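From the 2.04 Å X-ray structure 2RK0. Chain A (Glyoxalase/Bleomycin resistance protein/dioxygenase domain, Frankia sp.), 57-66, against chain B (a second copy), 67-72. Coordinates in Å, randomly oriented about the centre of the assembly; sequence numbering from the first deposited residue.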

# COMPACT_ATOMS: atom_id res chain seq x y z
N GLU A 57 4.79 -3.50 -14.71
CA GLU A 57 5.89 -4.39 -15.03
C GLU A 57 7.04 -3.56 -15.57
O GLU A 57 6.88 -2.83 -16.54
CB GLU A 57 5.47 -5.41 -16.09
CG GLU A 57 6.48 -6.54 -16.26
CD GLU A 57 6.18 -7.43 -17.46
OE1 GLU A 57 4.98 -7.67 -17.73
OE2 GLU A 57 7.13 -7.90 -18.10
N HIS A 58 8.20 -3.68 -14.92
CA HIS A 58 9.41 -2.95 -15.32
C HIS A 58 10.22 -3.78 -16.31
O HIS A 58 10.51 -4.95 -16.06
CB HIS A 58 10.24 -2.65 -14.07
CG HIS A 58 9.59 -1.69 -13.12
ND1 HIS A 58 9.91 -0.36 -13.06
CD2 HIS A 58 8.59 -1.88 -12.22
CE1 HIS A 58 9.15 0.24 -12.16
NE2 HIS A 58 8.34 -0.66 -11.64
N ASP A 59 10.59 -3.18 -17.44
CA ASP A 59 11.37 -3.92 -18.44
C ASP A 59 12.61 -4.53 -17.82
O ASP A 59 13.02 -5.63 -18.19
CB ASP A 59 11.81 -3.01 -19.59
CG ASP A 59 10.66 -2.28 -20.24
OD1 ASP A 59 9.53 -2.82 -20.26
OD2 ASP A 59 10.90 -1.17 -20.74
N GLY A 60 13.21 -3.81 -16.87
CA GLY A 60 14.40 -4.30 -16.21
C GLY A 60 14.14 -4.92 -14.86
O GLY A 60 15.04 -4.97 -14.00
N GLY A 61 12.92 -5.40 -14.64
CA GLY A 61 12.60 -6.02 -13.37
C GLY A 61 12.54 -7.53 -13.52
O GLY A 61 13.07 -8.09 -14.48
N GLY A 62 11.91 -8.19 -12.56
CA GLY A 62 11.77 -9.64 -12.62
C GLY A 62 12.97 -10.45 -12.18
O GLY A 62 12.96 -11.68 -12.32
N THR A 63 14.00 -9.80 -11.64
CA THR A 63 15.18 -10.51 -11.17
C THR A 63 15.19 -10.64 -9.66
O THR A 63 15.72 -11.61 -9.11
CB THR A 63 16.49 -9.83 -11.63
OG1 THR A 63 16.51 -8.47 -11.17
CG2 THR A 63 16.58 -9.86 -13.15
N ASP A 64 14.60 -9.66 -8.97
CA ASP A 64 14.52 -9.69 -7.51
C ASP A 64 13.13 -10.20 -7.13
O ASP A 64 12.22 -10.15 -7.94
CB ASP A 64 14.75 -8.30 -6.91
CG ASP A 64 16.19 -7.84 -7.01
OD1 ASP A 64 17.09 -8.59 -6.57
OD2 ASP A 64 16.43 -6.73 -7.54
N LEU A 65 12.99 -10.69 -5.90
CA LEU A 65 11.71 -11.21 -5.43
C LEU A 65 11.10 -10.26 -4.40
O LEU A 65 11.80 -9.42 -3.82
CB LEU A 65 11.90 -12.57 -4.76
CG LEU A 65 12.58 -13.72 -5.51
CD1 LEU A 65 12.65 -14.94 -4.60
CD2 LEU A 65 11.81 -14.03 -6.77
N PHE A 66 9.80 -10.40 -4.16
CA PHE A 66 9.18 -9.58 -3.13
C PHE A 66 9.91 -9.97 -1.85
O PHE A 66 10.07 -11.16 -1.55
CB PHE A 66 7.70 -9.88 -2.96
CG PHE A 66 7.10 -9.20 -1.76
CD1 PHE A 66 6.88 -7.83 -1.76
CD2 PHE A 66 6.80 -9.93 -0.61
CE1 PHE A 66 6.38 -7.19 -0.64
CE2 PHE A 66 6.31 -9.30 0.52
CZ PHE A 66 6.09 -7.92 0.51
N ASP B 67 13.57 0.10 -3.99
CA ASP B 67 13.89 -0.08 -5.41
C ASP B 67 12.62 -0.45 -6.16
O ASP B 67 12.13 -1.57 -6.02
CB ASP B 67 14.91 -1.20 -5.61
CG ASP B 67 15.37 -1.33 -7.07
OD1 ASP B 67 14.60 -0.98 -7.99
OD2 ASP B 67 16.50 -1.80 -7.30
N GLU B 68 12.11 0.48 -6.97
CA GLU B 68 10.90 0.27 -7.75
C GLU B 68 10.86 -1.00 -8.57
O GLU B 68 9.78 -1.52 -8.84
CB GLU B 68 10.66 1.45 -8.70
CG GLU B 68 10.51 2.79 -8.04
CD GLU B 68 11.81 3.57 -8.00
OE1 GLU B 68 12.80 3.07 -7.42
OE2 GLU B 68 11.83 4.69 -8.55
N THR B 69 12.02 -1.49 -9.01
CA THR B 69 12.05 -2.70 -9.83
C THR B 69 11.86 -4.00 -9.05
O THR B 69 11.69 -5.07 -9.63
CB THR B 69 13.36 -2.78 -10.68
OG1 THR B 69 14.51 -2.76 -9.83
CG2 THR B 69 13.44 -1.59 -11.63
N ARG B 70 11.87 -3.91 -7.72
CA ARG B 70 11.67 -5.10 -6.90
C ARG B 70 10.16 -5.29 -6.71
O ARG B 70 9.45 -4.35 -6.39
CB ARG B 70 12.35 -4.94 -5.54
CG ARG B 70 12.13 -6.12 -4.58
CD ARG B 70 12.85 -5.91 -3.23
NE ARG B 70 14.32 -5.98 -3.33
CZ ARG B 70 15.05 -7.09 -3.26
NH1 ARG B 70 14.47 -8.28 -3.09
NH2 ARG B 70 16.38 -7.02 -3.35
N PRO B 71 9.67 -6.53 -6.91
CA PRO B 71 8.23 -6.76 -6.73
C PRO B 71 7.78 -6.20 -5.38
O PRO B 71 8.51 -6.27 -4.38
CB PRO B 71 8.13 -8.28 -6.80
CG PRO B 71 9.21 -8.64 -7.78
CD PRO B 71 10.36 -7.76 -7.34
N GLY B 72 6.58 -5.64 -5.37
CA GLY B 72 6.05 -5.05 -4.16
C GLY B 72 5.51 -3.68 -4.52
O GLY B 72 4.75 -3.53 -5.47
O HOH W 1 10.14 -6.76 -10.96
O HOH W 2 13.83 -7.03 -10.06
O HOH W 3 15.92 -5.32 -9.72
O HOH W 4 15.16 -10.97 -4.23

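Two largely irregular segments can pair without forming a shared sheet, with water bridging backbone groups that do not meet directly. The contact between these two copies of one protein is a compact example. Chain A leaves a strand at H58(A) and enters a type I beta turn that runs to G61(A); chain B makes a type I turn from D67(B) to R70(B). The two run alongside each other, with G61(A) nearest T69(B), D64(A) nearest R70(B) and F66(A) nearest P71(B), and together they bury 516 Å².

Along chain B, D67(B) contributes by shaping its own turn. D67(B) OD1 accepts hydrogen bonds from T69(B) N (2.8 Å) and T69(B) OG1 (2.6 Å), while R70(B) N closes the turn on D67(B) O at 2.9 Å. The turn presents E68(B) O to the face of the H58(A) imidazole. H58(A) NE2 lies 3.3 Å from E68(B) O, but the angle is poor, so this is packing rather than a hydrogen bond; E68(B) CB still lies 4.0 Å from H58(A) CE1, though the end of the side chain leads away.

T69(B) is the hub for water. T69(B) O lies 4.3 Å from G62(A) N, too far for a direct hydrogen bond, and two waters bridge the chains. Water 1 donates to T69(B) O (2.7 Å) and accepts from G62(A) N (2.8 Å); water 2 donates to T69(B) O (2.9 Å) and accepts from D64(A) N (2.9 Å). The absence of a side chain at G61(A) suits this approach, since an ideal CB would sit a tight 3.2 Å from T69(B) O. A third water donates to both T69(B) OG1 (2.9 Å) and D64(A) OD2 (2.6 Å).

R70(B) then reaches across with its guanidinium. NH1 of R70(B) donates to L65(A) O at 3.0 Å, the sole direct hydrogen bond between the segments, with the acceptor near the guanidinium plane. D64(A) lies over one face of the group instead: D64(A) OD1 is 3.7 Å from R70(B) NH2, a long salt bridge of charge attraction alone, since no N-H points at the oxygen.

P71(B) shifts the chemistry to close packing. P71(B) CD approaches D64(A) O to 3.1 Å, and P71(B) CB meets F66(A) CB at 4.2 Å in an apolar contact. G72(B) completes the fit, with G72(B) CA 3.8 Å from F66(A) CD1 at the ring edge. A CB on G72(B) would sit a tight 3.2 Å from F66(A) CD1, and the backbone angles independently call for glycine.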